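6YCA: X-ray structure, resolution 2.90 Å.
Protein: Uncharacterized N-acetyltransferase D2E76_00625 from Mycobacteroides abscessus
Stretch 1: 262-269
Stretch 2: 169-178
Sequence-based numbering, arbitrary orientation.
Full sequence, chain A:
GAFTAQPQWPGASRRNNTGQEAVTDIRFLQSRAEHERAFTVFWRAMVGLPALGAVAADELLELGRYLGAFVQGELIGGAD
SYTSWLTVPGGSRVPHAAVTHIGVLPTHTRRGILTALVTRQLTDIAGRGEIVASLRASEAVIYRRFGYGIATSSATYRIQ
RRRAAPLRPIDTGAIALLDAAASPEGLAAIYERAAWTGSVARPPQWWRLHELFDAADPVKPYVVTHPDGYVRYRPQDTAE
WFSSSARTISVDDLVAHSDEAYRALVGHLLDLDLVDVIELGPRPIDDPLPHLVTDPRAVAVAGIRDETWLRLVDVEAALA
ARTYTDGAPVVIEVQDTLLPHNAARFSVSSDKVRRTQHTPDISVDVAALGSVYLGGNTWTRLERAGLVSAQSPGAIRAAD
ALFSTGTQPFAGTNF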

# COMPACT_ATOMS: atom_id res chain seq x y z
N TYR A 262 5.71 5.40 36.73
CA TYR A 262 5.91 5.48 35.29
C TYR A 262 6.70 4.28 34.78
O TYR A 262 6.29 3.61 33.82
CB TYR A 262 6.62 6.78 34.92
CG TYR A 262 6.96 6.91 33.45
CD1 TYR A 262 6.00 7.29 32.53
CD2 TYR A 262 8.25 6.65 32.98
CE1 TYR A 262 6.29 7.42 31.18
CE2 TYR A 262 8.55 6.76 31.63
CZ TYR A 262 7.57 7.15 30.74
OH TYR A 262 7.86 7.26 29.40
N ARG A 263 7.85 4.00 35.41
CA ARG A 263 8.68 2.88 34.95
C ARG A 263 7.99 1.54 35.17
O ARG A 263 8.05 0.66 34.30
CB ARG A 263 10.05 2.93 35.62
CG ARG A 263 10.91 4.12 35.20
CD ARG A 263 12.29 4.03 35.81
NE ARG A 263 12.22 4.14 37.27
CZ ARG A 263 12.41 5.27 37.95
NH1 ARG A 263 12.70 6.39 37.30
NH2 ARG A 263 12.33 5.27 39.27
N ALA A 264 7.32 1.37 36.31
CA ALA A 264 6.64 0.11 36.57
C ALA A 264 5.52 -0.13 35.56
O ALA A 264 5.38 -1.24 35.03
CB ALA A 264 6.09 0.09 37.99
N LEU A 265 4.73 0.91 35.27
CA LEU A 265 3.63 0.75 34.31
C LEU A 265 4.15 0.51 32.90
O LEU A 265 3.63 -0.36 32.19
CB LEU A 265 2.71 1.97 34.36
CG LEU A 265 1.87 2.06 35.62
CD1 LEU A 265 1.12 3.37 35.67
CD2 LEU A 265 0.91 0.89 35.67
N VAL A 266 5.15 1.28 32.47
CA VAL A 266 5.74 1.05 31.15
C VAL A 266 6.42 -0.31 31.10
O VAL A 266 6.30 -1.05 30.11
CB VAL A 266 6.72 2.19 30.81
CG1 VAL A 266 7.55 1.82 29.58
CG2 VAL A 266 5.97 3.48 30.58
N GLY A 267 7.12 -0.68 32.17
CA GLY A 267 7.75 -1.99 32.23
C GLY A 267 6.76 -3.13 32.14
O GLY A 267 7.06 -4.17 31.55
N HIS A 268 5.56 -2.96 32.71
CA HIS A 268 4.53 -3.98 32.57
C HIS A 268 4.21 -4.23 31.11
O HIS A 268 4.07 -5.38 30.68
CB HIS A 268 3.26 -3.54 33.31
CG HIS A 268 2.06 -4.36 32.95
ND1 HIS A 268 1.77 -5.57 33.55
CD2 HIS A 268 1.09 -4.16 32.02
CE1 HIS A 268 0.67 -6.07 33.02
NE2 HIS A 268 0.24 -5.23 32.09
N LEU A 269 4.09 -3.16 30.32
CA LEU A 269 3.80 -3.29 28.90
C LEU A 269 4.96 -3.95 28.16
O LEU A 269 4.74 -4.82 27.31
CB LEU A 269 3.51 -1.90 28.31
CG LEU A 269 2.27 -1.20 28.87
CD1 LEU A 269 2.18 0.23 28.38
CD2 LEU A 269 1.01 -1.97 28.48
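Stretch 2 (169-178) PIDTGAIALL

Stretch 1 is helical throughout, with phi/psi values clustered near -64/-43 and i to i+4 hydrogen bonds such as Gly267 N to Arg263 O at 2.7 Å. Stretch 2 is mostly loop; it passes through a type I turn from Thr172 to Ile175, closed by Ile175 N to Thr172 O at 3.2 Å, and becomes a short strand at Ala176 and Leu177. Stretch 2 crosses the helix rather than running along it: Ile170 sits against Arg263 and Gly267, Thr172 against Ala264, and Ile175 and Leu177 reach His268. The closest CA pairs are Ala264 CA to Thr172 CA at 5.1 Å and Gly267 CA to Ile170 CA at 6.2 Å. No hydrogen bond joins the stretches, so the 384 Å² buried between them rests on packing.

Tyr262 makes no contact. At Arg263 the backbone is the closer partner: its O lies 3.2 Å from Ile170 CG2, whereas its CB stays 4.3 Å from that methyl. Ala264 meets stretch 2 through several atoms. Its CA makes a CA-H...O contact with Asp171 O at 3.6 Å, with 139° at the hydrogen; its O is 3.4 Å from Thr172 CG2, and its CB is 4.2 Å from Ile175 CD1. Leu265 has a CA-to-CB bond pointing away, yet its m,t rotamer brings CD2 to 3.8 Å from Ile175 CD1. Val266 is not in contact.

Gly267 lets the loop come close. Its CA is 4.1 Å from Ile170 CG2, and an ideal CB would point toward stretch 2 and fall 2.6 Å from that same methyl, a clash. His268 then extends the contact toward the strand: ND1 lies 3.7 Å from Ile175 CG2 and CE1 3.8 Å from Leu177 CD2, with both methyls oblique to the ring. Ile175 thus touches Ala264, Leu265 and His268, consistent with its CA-to-CB bond pointing toward the helix. Leu269 is out of reach.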

# COMPACT_ATOMS: atom_id res chain seq x y z
N PRO A 169 17.31 -2.22 35.28
CA PRO A 169 16.22 -3.11 35.71
C PRO A 169 15.02 -2.31 36.19
O PRO A 169 15.15 -1.29 36.88
CB PRO A 169 16.85 -3.92 36.85
CG PRO A 169 18.00 -3.09 37.32
CD PRO A 169 18.52 -2.41 36.10
N ILE A 170 13.83 -2.78 35.81
CA ILE A 170 12.57 -2.12 36.15
C ILE A 170 11.79 -3.05 37.05
O ILE A 170 11.52 -4.21 36.69
CB ILE A 170 11.75 -1.80 34.89
CG1 ILE A 170 12.47 -0.78 34.00
CG2 ILE A 170 10.36 -1.31 35.27
CD1 ILE A 170 11.70 -0.45 32.73
N ASP A 171 11.41 -2.56 38.23
CA ASP A 171 10.61 -3.36 39.14
C ASP A 171 9.15 -3.33 38.70
O ASP A 171 8.70 -2.42 38.01
CB ASP A 171 10.74 -2.81 40.56
CG ASP A 171 10.12 -3.72 41.60
OD1 ASP A 171 9.87 -4.91 41.30
OD2 ASP A 171 9.88 -3.25 42.73
N THR A 172 8.38 -4.30 39.21
CA THR A 172 6.98 -4.44 38.81
C THR A 172 6.21 -5.34 39.76
O THR A 172 5.13 -5.80 39.41
CB THR A 172 6.85 -5.08 37.41
OG1 THR A 172 7.91 -6.03 37.22
CG2 THR A 172 6.85 -4.04 36.28
N GLY A 173 6.74 -5.60 40.96
CA GLY A 173 6.03 -6.41 41.92
C GLY A 173 4.77 -5.72 42.42
O GLY A 173 3.79 -6.39 42.74
N ALA A 174 4.79 -4.39 42.48
CA ALA A 174 3.63 -3.63 42.91
C ALA A 174 2.56 -3.51 41.83
O ALA A 174 1.52 -2.89 42.08
CB ALA A 174 4.04 -2.23 43.38
N ILE A 175 2.79 -4.08 40.65
CA ILE A 175 1.80 -4.06 39.59
C ILE A 175 0.69 -5.05 39.93
O ILE A 175 0.95 -6.17 40.37
CB ILE A 175 2.47 -4.40 38.24
CG1 ILE A 175 3.31 -3.22 37.76
CG2 ILE A 175 1.45 -4.79 37.20
CD1 ILE A 175 2.51 -1.98 37.50
N ALA A 176 -0.56 -4.62 39.73
CA ALA A 176 -1.71 -5.46 40.01
C ALA A 176 -2.67 -5.40 38.83
O ALA A 176 -2.98 -4.31 38.33
CB ALA A 176 -2.42 -5.01 41.29
N LEU A 177 -3.15 -6.56 38.38
CA LEU A 177 -4.13 -6.60 37.31
C LEU A 177 -5.50 -6.34 37.92
O LEU A 177 -5.89 -6.99 38.90
CB LEU A 177 -4.12 -7.98 36.65
CG LEU A 177 -2.74 -8.49 36.24
CD1 LEU A 177 -2.84 -9.87 35.61
CD2 LEU A 177 -2.03 -7.52 35.31
N LEU A 178 -6.24 -5.39 37.34
CA LEU A 178 -7.50 -4.96 37.91
C LEU A 178 -8.57 -4.84 36.83
O LEU A 178 -9.54 -4.09 36.99
CB LEU A 178 -7.32 -3.63 38.64
CG LEU A 178 -8.40 -3.11 39.59
CD1 LEU A 178 -8.27 -3.78 40.95
CD2 LEU A 178 -8.36 -1.60 39.69